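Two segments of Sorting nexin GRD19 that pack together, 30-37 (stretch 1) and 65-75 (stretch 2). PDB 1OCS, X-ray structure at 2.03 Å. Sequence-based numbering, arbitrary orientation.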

# COMPACT_ATOMS: atom_id res chain seq x y z
N ALA A 30 18.03 -19.99 4.55
CA ALA A 30 17.57 -18.88 3.67
C ALA A 30 17.27 -19.35 2.25
O ALA A 30 18.00 -20.16 1.68
N GLU A 31 16.18 -18.84 1.69
CA GLU A 31 15.75 -19.19 0.35
C GLU A 31 16.79 -18.64 -0.65
O GLU A 31 17.17 -17.48 -0.57
N PRO A 32 17.24 -19.47 -1.61
CA PRO A 32 18.24 -19.03 -2.59
C PRO A 32 17.83 -17.94 -3.56
O PRO A 32 18.68 -17.31 -4.18
N GLU A 33 16.53 -17.71 -3.70
CA GLU A 33 16.04 -16.68 -4.62
C GLU A 33 15.23 -15.62 -3.90
O GLU A 33 14.58 -15.90 -2.89
N ASN A 34 15.27 -14.40 -4.41
CA ASN A 34 14.52 -13.29 -3.84
C ASN A 34 13.03 -13.58 -4.01
O ASN A 34 12.62 -14.27 -4.95
N PHE A 35 12.23 -13.05 -3.10
CA PHE A 35 10.79 -13.22 -3.18
C PHE A 35 10.12 -12.13 -2.36
O PHE A 35 10.72 -11.59 -1.42
N LEU A 36 8.90 -11.81 -2.73
CA LEU A 36 8.10 -10.83 -2.01
C LEU A 36 6.65 -11.23 -2.19
O LEU A 36 6.16 -11.36 -3.32
N GLU A 37 5.98 -11.46 -1.07
CA GLU A 37 4.57 -11.83 -1.07
C GLU A 37 3.87 -10.63 -0.43
O GLU A 37 4.36 -10.08 0.55
N ARG A 65 5.72 -10.50 3.19
CA ARG A 65 6.80 -11.41 3.59
C ARG A 65 7.84 -11.28 2.50
O ARG A 65 7.50 -11.34 1.32
N THR A 66 9.10 -11.13 2.87
CA THR A 66 10.12 -10.99 1.85
C THR A 66 11.51 -11.28 2.40
O THR A 66 11.70 -11.34 3.62
N ASN A 67 12.46 -11.49 1.50
CA ASN A 67 13.85 -11.70 1.88
C ASN A 67 14.73 -10.74 1.06
O ASN A 67 15.95 -10.89 1.00
N LEU A 68 14.09 -9.75 0.43
CA LEU A 68 14.81 -8.76 -0.38
C LEU A 68 15.80 -7.96 0.48
O LEU A 68 15.45 -7.51 1.57
N PRO A 69 17.03 -7.78 -0.00
CA PRO A 69 18.05 -7.04 0.75
C PRO A 69 17.71 -5.59 1.09
O PRO A 69 18.30 -5.01 2.00
N SER A 70 16.75 -4.99 0.38
CA SER A 70 16.38 -3.61 0.67
C SER A 70 15.47 -3.51 1.89
O SER A 70 15.30 -2.42 2.45
N PHE A 71 14.88 -4.63 2.30
CA PHE A 71 14.00 -4.64 3.45
C PHE A 71 14.78 -4.97 4.73
O PHE A 71 15.86 -5.55 4.66
N HIS A 72 14.21 -4.60 5.88
CA HIS A 72 14.88 -4.80 7.16
C HIS A 72 14.36 -5.96 8.01
O HIS A 72 14.97 -6.31 9.02
N LYS A 73 13.23 -6.53 7.62
CA LYS A 73 12.67 -7.66 8.35
C LYS A 73 11.87 -8.53 7.39
O LYS A 73 11.48 -8.08 6.31
N ARG A 74 11.64 -9.79 7.77
CA ARG A 74 10.94 -10.74 6.92
C ARG A 74 9.45 -10.47 6.80
O ARG A 74 8.91 -10.47 5.70
N VAL A 75 8.80 -10.22 7.93
CA VAL A 75 7.36 -9.99 7.95
C VAL A 75 6.97 -8.58 8.39
O VAL A 75 7.47 -8.06 9.38

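What fixes the backbones beneath the side chains? A short antiparallel pairing does: E37 N donates to R65 O (2.8 Å) and R65 N to E37 O (3.0 Å), while L36 and T66 form the neighbouring non-hydrogen-bonded pair. Alternation then puts L36 and T66 on one face of the sheet and E37 and R65 on the other.

How do E37 and R65 use their shared face? E37 (chi1 m, chi2 t) extends so that its carboxylate lies beside the edge of the guanidinium. R65, with chi1 m, an off-well chi2 of -143° and chi3 m, presents that edge in return. The salt bridge is two-pronged: R65 NE to E37 OE2 is 2.8 Å and R65 NH1 to E37 OE1 is 2.9 Å.

Why does N67 matter where the regular pairing has ended? Its CA-to-CB bond points toward stretch 1, and chi1 p with chi2 near -15° lets the amide act like a piece of backbone. N67 OD1 accepts from F35 N (2.9 Å) while N67 ND2 donates to E33 O (3.1 Å). F35 O is held in turn by T66 OG1 at 2.7 Å, with a weak bond from N67 N at 3.4 Å. T66, chi1 t, also accepts at OG1 from L68 N (3.1 Å), so one hydroxyl joins the carbonyl of stretch 1 to the backbone of its own stretch.

Where does the F35 ring go, and what lies around it? The CA-to-CB bond of F35 points sideways, but chi1 p and chi2 86° bring the ring against stretch 2, with N67 N and T66 C over one face. At its edge sits R74, F35 CZ lying 3.7 Å from R74 NH1. R74 is extended, t at chi1 through chi3, and thereby reaches E31, whose chi1 is m and chi2 92°. In this salt bridge R74 NH2 donates to E31 OE1 at 2.8 Å and R74 NH1 to E31 OE2 at 3.3 Å. Water 1 donates to E31 OE2 (2.6 Å) and weakly accepts from N67 ND2 (3.4 Å), linking the carboxylate to the amide.

What forms the apolar side of the contact? L36, t at both chi angles, places CD1 3.7 Å from L68 CD1 and 3.8 Å from F71 CZ. L68 (chi1 m, chi2 t) starts sideways but its end comes nearer, and its CD2 also meets N34 CB at 3.7 Å. F71, chi1 m, touches both leucines, at the close of the type I turn from L68 to F71.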

# COMPACT_ATOMS: atom_id res chain seq x y z
CB ALA A 30 18.63 -17.79 3.63
CB GLU A 31 14.37 -18.58 0.11
CG GLU A 31 13.29 -19.10 1.07
CD GLU A 31 13.09 -18.27 2.34
OE1 GLU A 31 12.17 -18.61 3.12
OE2 GLU A 31 13.82 -17.29 2.58
CB PRO A 32 18.63 -20.32 -3.29
CG PRO A 32 17.35 -21.07 -3.30
CD PRO A 32 16.82 -20.85 -1.90
CB GLU A 33 15.18 -17.32 -5.71
CG GLU A 33 15.96 -18.14 -6.74
CD GLU A 33 15.05 -18.94 -7.65
OE1 GLU A 33 15.18 -18.83 -8.89
OE2 GLU A 33 14.20 -19.69 -7.12
CB ASN A 34 14.83 -11.98 -4.56
CG ASN A 34 16.20 -11.43 -4.22
OD1 ASN A 34 16.76 -10.63 -4.97
ND2 ASN A 34 16.74 -11.84 -3.08
CB PHE A 35 10.36 -14.60 -2.64
CG PHE A 35 10.34 -14.70 -1.13
CD1 PHE A 35 9.21 -14.30 -0.41
CD2 PHE A 35 11.45 -15.16 -0.43
CE1 PHE A 35 9.19 -14.37 0.99
CE2 PHE A 35 11.44 -15.23 0.96
CZ PHE A 35 10.31 -14.83 1.67
CB LEU A 36 8.33 -9.40 -2.54
CG LEU A 36 7.57 -8.33 -1.73
CD1 LEU A 36 8.33 -7.01 -1.73
CD2 LEU A 36 6.16 -8.16 -2.31
CB GLU A 37 4.34 -13.06 -0.19
CG GLU A 37 5.17 -14.28 -0.59
CD GLU A 37 5.33 -15.26 0.55
OE1 GLU A 37 6.06 -16.26 0.38
OE2 GLU A 37 4.72 -15.05 1.62
CB ARG A 65 6.34 -12.86 3.65
CG ARG A 65 5.74 -13.30 4.96
CD ARG A 65 6.17 -14.74 5.26
NE ARG A 65 6.04 -15.59 4.08
CZ ARG A 65 6.36 -16.88 4.04
NH1 ARG A 65 6.22 -17.57 2.92
NH2 ARG A 65 6.83 -17.48 5.13
CB THR A 66 10.11 -9.55 1.27
OG1 THR A 66 11.00 -9.46 0.16
CG2 THR A 66 10.55 -8.54 2.34
CB ASN A 67 14.28 -13.16 1.64
CG ASN A 67 14.37 -13.51 0.17
OD1 ASN A 67 13.86 -12.78 -0.69
ND2 ASN A 67 15.01 -14.64 -0.13
CB LEU A 68 13.83 -7.80 -1.06
CG LEU A 68 13.02 -8.37 -2.23
CD1 LEU A 68 11.89 -7.41 -2.61
CD2 LEU A 68 13.95 -8.62 -3.41
CB PRO A 69 19.29 -7.15 -0.14
CG PRO A 69 18.73 -7.27 -1.51
CD PRO A 69 17.57 -8.22 -1.30
CB SER A 70 15.69 -2.97 -0.54
OG SER A 70 14.55 -3.71 -0.94
CB PHE A 71 12.86 -5.64 3.25
CG PHE A 71 11.83 -5.19 2.25
CD1 PHE A 71 12.12 -5.14 0.89
CD2 PHE A 71 10.57 -4.78 2.68
CE1 PHE A 71 11.18 -4.70 -0.03
CE2 PHE A 71 9.61 -4.33 1.76
CZ PHE A 71 9.92 -4.29 0.41
CB HIS A 72 14.81 -3.50 7.97
CG HIS A 72 15.25 -2.30 7.19
ND1 HIS A 72 16.57 -1.97 7.01
CD2 HIS A 72 14.53 -1.38 6.49
CE1 HIS A 72 16.66 -0.90 6.23
NE2 HIS A 72 15.44 -0.53 5.90
CB LYS A 73 11.82 -7.18 9.53
CG LYS A 73 10.72 -6.18 9.21
CD LYS A 73 10.38 -5.37 10.46
CE LYS A 73 9.08 -4.62 10.33
NZ LYS A 73 7.90 -5.53 10.44
CB ARG A 74 11.15 -12.16 7.45
CG ARG A 74 10.52 -13.29 6.63
CD ARG A 74 10.88 -14.64 7.25
NE ARG A 74 10.39 -15.80 6.51
CZ ARG A 74 10.94 -16.30 5.41
NH1 ARG A 74 12.01 -15.74 4.87
NH2 ARG A 74 10.42 -17.38 4.85
CB VAL A 75 6.67 -11.01 8.88
CG1 VAL A 75 5.17 -10.79 8.89
CG2 VAL A 75 7.00 -12.43 8.42
O HOH W 1 15.82 -15.71 3.03